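Local coordinates for glycoprotein (Chandipura virus, PDB 5MDM) that probably attaches the virion to host receptors and, when endosomal acid reshapes it, drives fusion of the viral and endosomal membranes as a class III fusogen, at residues A[185-190]-A[202-207]. Residues are numbered along the deposited sequence; the frame is centred on the assembly and turned at random.
Sequences LTVTVA and IVFKSK. With SO4 (sulfate ion), chain G.
Thr188 faces Lys205 and Ala190 faces Val203 as hydrogen-bonded pairs of an antiparallel β-hairpin, and Val189 sits opposite Phe204 in the non-hydrogen-bonded pair between them. Four backbone hydrogen bonds join the strands; Thr188 N reaches Lys205 O at 2.9 Å in a nearly straight line (177° at the hydrogen).

Lys205 illustrates how an extended side chain can span more than its own pair: it starts beside Thr188 and ends near Ala190. Its CB lies 4.1 Å from Thr188 O, CG stands anti to the carbonyl carbon (chi1 -54°), and the chain stays extended beyond it. CE then comes within 4.0 Å of Ala190 CB, and NZ within 3.9 Å of the same methyl, before the ammonium forms a salt bridge with Glu38 on strand 36-49. Thr188 OG1, on this face too, shares a hydrogen bond with Ser40 OG of that strand.

The other face is apolar. Val189 spreads its two methyls between neighbours: CG2 meets Phe204 CE1 at 3.6 Å, while CG1 touches Ile202 CG2 at the same separation. Ile202 CG2 also lies over one face of the Phe204 ring, offset toward its rim, and Val187 CG1 approaches CD1 of that ring at 3.8 Å.

The hairpin forms the middle of a four-stranded sheet. Hydrocarbon packing suffices on the Phe204 face, whereas opposite it Glu38 meets the ammonium charge and, with the Thr188-Ser40 bond, ties both hairpin strands to strand 36-49.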
ATOM      1  N   LEU A 185     -19.393  17.280  -2.273  1.00 63.12           N
ATOM      2  CA  LEU A 185     -18.301  17.964  -1.626  1.00 52.35           C
ATOM      3  C   LEU A 185     -18.619  19.445  -1.627  1.00 56.71           C
ATOM      4  O   LEU A 185     -18.969  20.006  -2.658  1.00 68.37           O
ATOM      5  CB  LEU A 185     -17.033  17.713  -2.438  1.00 56.13           C
ATOM      6  CG  LEU A 185     -15.710  18.257  -1.926  1.00 61.69           C
ATOM      7  CD1 LEU A 185     -15.365  17.570  -0.628  1.00 77.14           C
ATOM      8  CD2 LEU A 185     -14.626  18.024  -2.953  1.00 52.51           C
ATOM      9  N   THR A 186     -18.529  20.083  -0.471  1.00 58.13           N
ATOM     10  CA  THR A 186     -18.589  21.533  -0.445  1.00 56.59           C
ATOM     11  C   THR A 186     -17.193  22.056  -0.745  1.00 67.85           C
ATOM     12  O   THR A 186     -16.226  21.732  -0.041  1.00 70.46           O
ATOM     13  CB  THR A 186     -19.061  22.069   0.910  1.00 58.15           C
ATOM     14  OG1 THR A 186     -20.420  21.684   1.125  1.00 60.49           O
ATOM     15  CG2 THR A 186     -18.974  23.580   0.942  1.00 55.67           C
ATOM     16  N   VAL A 187     -17.085  22.832  -1.817  1.00 66.53           N
ATOM     17  CA  VAL A 187     -15.836  23.500  -2.146  1.00 62.63           C
ATOM     18  C   VAL A 187     -15.985  24.971  -1.804  1.00 64.42           C
ATOM     19  O   VAL A 187     -16.979  25.595  -2.154  1.00 69.26           O
ATOM     20  CB  VAL A 187     -15.463  23.331  -3.625  1.00 58.13           C
ATOM     21  CG1 VAL A 187     -14.247  24.169  -3.963  1.00 55.49           C
ATOM     22  CG2 VAL A 187     -15.192  21.872  -3.927  1.00 66.38           C
ATOM     23  N   THR A 188     -15.003  25.512  -1.095  1.00 65.99           N
ATOM     24  CA  THR A 188     -15.043  26.895  -0.649  1.00 58.68           C
ATOM     25  C   THR A 188     -14.016  27.741  -1.382  1.00 66.41           C
ATOM     26  O   THR A 188     -12.856  27.349  -1.527  1.00 79.13           O
ATOM     27  CB  THR A 188     -14.763  26.998   0.846  1.00 59.91           C
ATOM     28  OG1 THR A 188     -15.759  26.265   1.570  1.00 67.93           O
ATOM     29  CG2 THR A 188     -14.778  28.446   1.285  1.00 65.36           C
ATOM     30  N   VAL A 189     -14.458  28.906  -1.843  1.00 60.94           N
ATOM     31  CA  VAL A 189     -13.604  29.837  -2.558  1.00 62.41           C
ATOM     32  C   VAL A 189     -13.237  30.986  -1.635  1.00 64.62           C
ATOM     33  O   VAL A 189     -14.111  31.614  -1.051  1.00 78.14           O
ATOM     34  CB  VAL A 189     -14.339  30.416  -3.783  1.00 72.55           C
ATOM     35  CG1 VAL A 189     -13.491  31.464  -4.462  1.00 83.85           C
ATOM     36  CG2 VAL A 189     -14.699  29.317  -4.762  1.00 77.76           C
ATOM     37  N   ALA A 190     -11.945  31.258  -1.497  1.00 67.14           N
ATOM     38  CA  ALA A 190     -11.484  32.411  -0.727  1.00 68.44           C
ATOM     39  C   ALA A 190     -10.826  33.434  -1.648  1.00 73.62           C
ATOM     40  O   ALA A 190      -9.991  33.092  -2.485  1.00 81.63           O
ATOM     41  CB  ALA A 190     -10.520  31.979   0.359  1.00 67.61           C
ATOM     42  N   ILE A 202      -7.827  33.658  -6.202  1.00 77.61           N
ATOM     43  CA  ILE A 202      -8.743  32.702  -5.603  1.00 70.68           C
ATOM     44  C   ILE A 202      -7.948  31.554  -5.002  1.00 75.81           C
ATOM     45  O   ILE A 202      -6.967  31.100  -5.587  1.00 85.60           O
ATOM     46  CB  ILE A 202      -9.712  32.134  -6.662  1.00 74.71           C
ATOM     47  CG1 ILE A 202     -10.774  33.166  -7.027  1.00 80.47           C
ATOM     48  CG2 ILE A 202     -10.390  30.867  -6.173  1.00 69.70           C
ATOM     49  CD1 ILE A 202     -11.717  32.700  -8.116  1.00 81.01           C
ATOM     50  N   VAL A 203      -8.366  31.104  -3.822  1.00 71.63           N
ATOM     51  CA  VAL A 203      -7.830  29.892  -3.222  1.00 71.80           C
ATOM     52  C   VAL A 203      -8.974  28.938  -2.891  1.00 73.53           C
ATOM     53  O   VAL A 203      -9.943  29.331  -2.245  1.00 76.16           O
ATOM     54  CB  VAL A 203      -7.027  30.203  -1.952  1.00 62.22           C
ATOM     55  CG1 VAL A 203      -6.799  28.941  -1.143  1.00 61.30           C
ATOM     56  CG2 VAL A 203      -5.718  30.834  -2.324  1.00 65.08           C
ATOM     57  N   PHE A 204      -8.863  27.689  -3.343  1.00 64.58           N
ATOM     58  CA  PHE A 204      -9.879  26.680  -3.067  1.00 63.31           C
ATOM     59  C   PHE A 204      -9.567  25.839  -1.827  1.00 75.17           C
ATOM     60  O   PHE A 204      -8.415  25.476  -1.579  1.00 75.67           O
ATOM     61  CB  PHE A 204     -10.057  25.754  -4.268  1.00 62.18           C
ATOM     62  CG  PHE A 204     -10.573  26.442  -5.488  1.00 68.53           C
ATOM     63  CD1 PHE A 204     -11.920  26.702  -5.629  1.00 76.92           C
ATOM     64  CD2 PHE A 204      -9.715  26.823  -6.498  1.00 72.75           C
ATOM     65  CE1 PHE A 204     -12.399  27.333  -6.755  1.00 72.28           C
ATOM     66  CE2 PHE A 204     -10.190  27.451  -7.626  1.00 66.47           C
ATOM     67  CZ  PHE A 204     -11.533  27.709  -7.751  1.00 61.39           C
ATOM     68  N   LYS A 205     -10.606  25.537  -1.054  1.00 53.51           N
ATOM     69  CA  LYS A 205     -10.491  24.659   0.099  1.00 66.35           C
ATOM     70  C   LYS A 205     -11.611  23.635   0.027  1.00 61.40           C
ATOM     71  O   LYS A 205     -12.682  23.915  -0.505  1.00 64.31           O
ATOM     72  CB  LYS A 205     -10.602  25.462   1.399  1.00 55.03           C
ATOM     73  CG  LYS A 205      -9.626  26.617   1.478  1.00114.59           C
ATOM     74  CD  LYS A 205     -10.077  27.683   2.456  1.00107.39           C
ATOM     75  CE  LYS A 205      -9.120  28.868   2.420  1.00108.91           C
ATOM     76  NZ  LYS A 205      -9.440  29.906   3.441  1.00109.38           N
ATOM     77  N   SER A 206     -11.359  22.443   0.546  1.00 52.03           N
ATOM     78  CA  SER A 206     -12.415  21.468   0.741  1.00 57.32           C
ATOM     79  C   SER A 206     -11.948  20.519   1.823  1.00 52.04           C
ATOM     80  O   SER A 206     -10.820  20.623   2.282  1.00 68.70           O
ATOM     81  CB  SER A 206     -12.709  20.711  -0.546  1.00 52.01           C
ATOM     82  OG  SER A 206     -11.844  19.602  -0.682  1.00 54.28           O
ATOM     83  N   LYS A 207     -12.798  19.589   2.233  1.00 61.51           N
ATOM     84  CA  LYS A 207     -12.408  18.665   3.291  1.00 55.37           C
ATOM     85  C   LYS A 207     -11.283  17.758   2.804  1.00 55.90           C
ATOM     86  O   LYS A 207     -10.631  17.076   3.595  1.00 76.00           O
ATOM     87  CB  LYS A 207     -13.615  17.852   3.795  1.00 63.68           C
ATOM     88  CG  LYS A 207     -14.066  16.696   2.907  1.00 52.49           C
ATOM     89  CD  LYS A 207     -15.575  16.641   2.848  1.00 68.91           C
ATOM     90  CE  LYS A 207     -16.109  15.220   2.883  1.00 73.85           C
ATOM     91  NZ  LYS A 207     -16.576  14.847   4.255  1.00 74.94           N
TER
HETATM   92  S   SO4 G 501     -18.676  18.615   3.208  1.00 69.09           S
HETATM   93  O1  SO4 G 501     -18.636  18.340   1.774  1.00 80.52           O
HETATM   94  O2  SO4 G 501     -17.395  19.135   3.652  1.00 62.90           O
HETATM   95  O3  SO4 G 501     -19.692  19.621   3.505  1.00 77.16           O
HETATM   96  O4  SO4 G 501     -18.977  17.369   3.897  1.00 70.53           O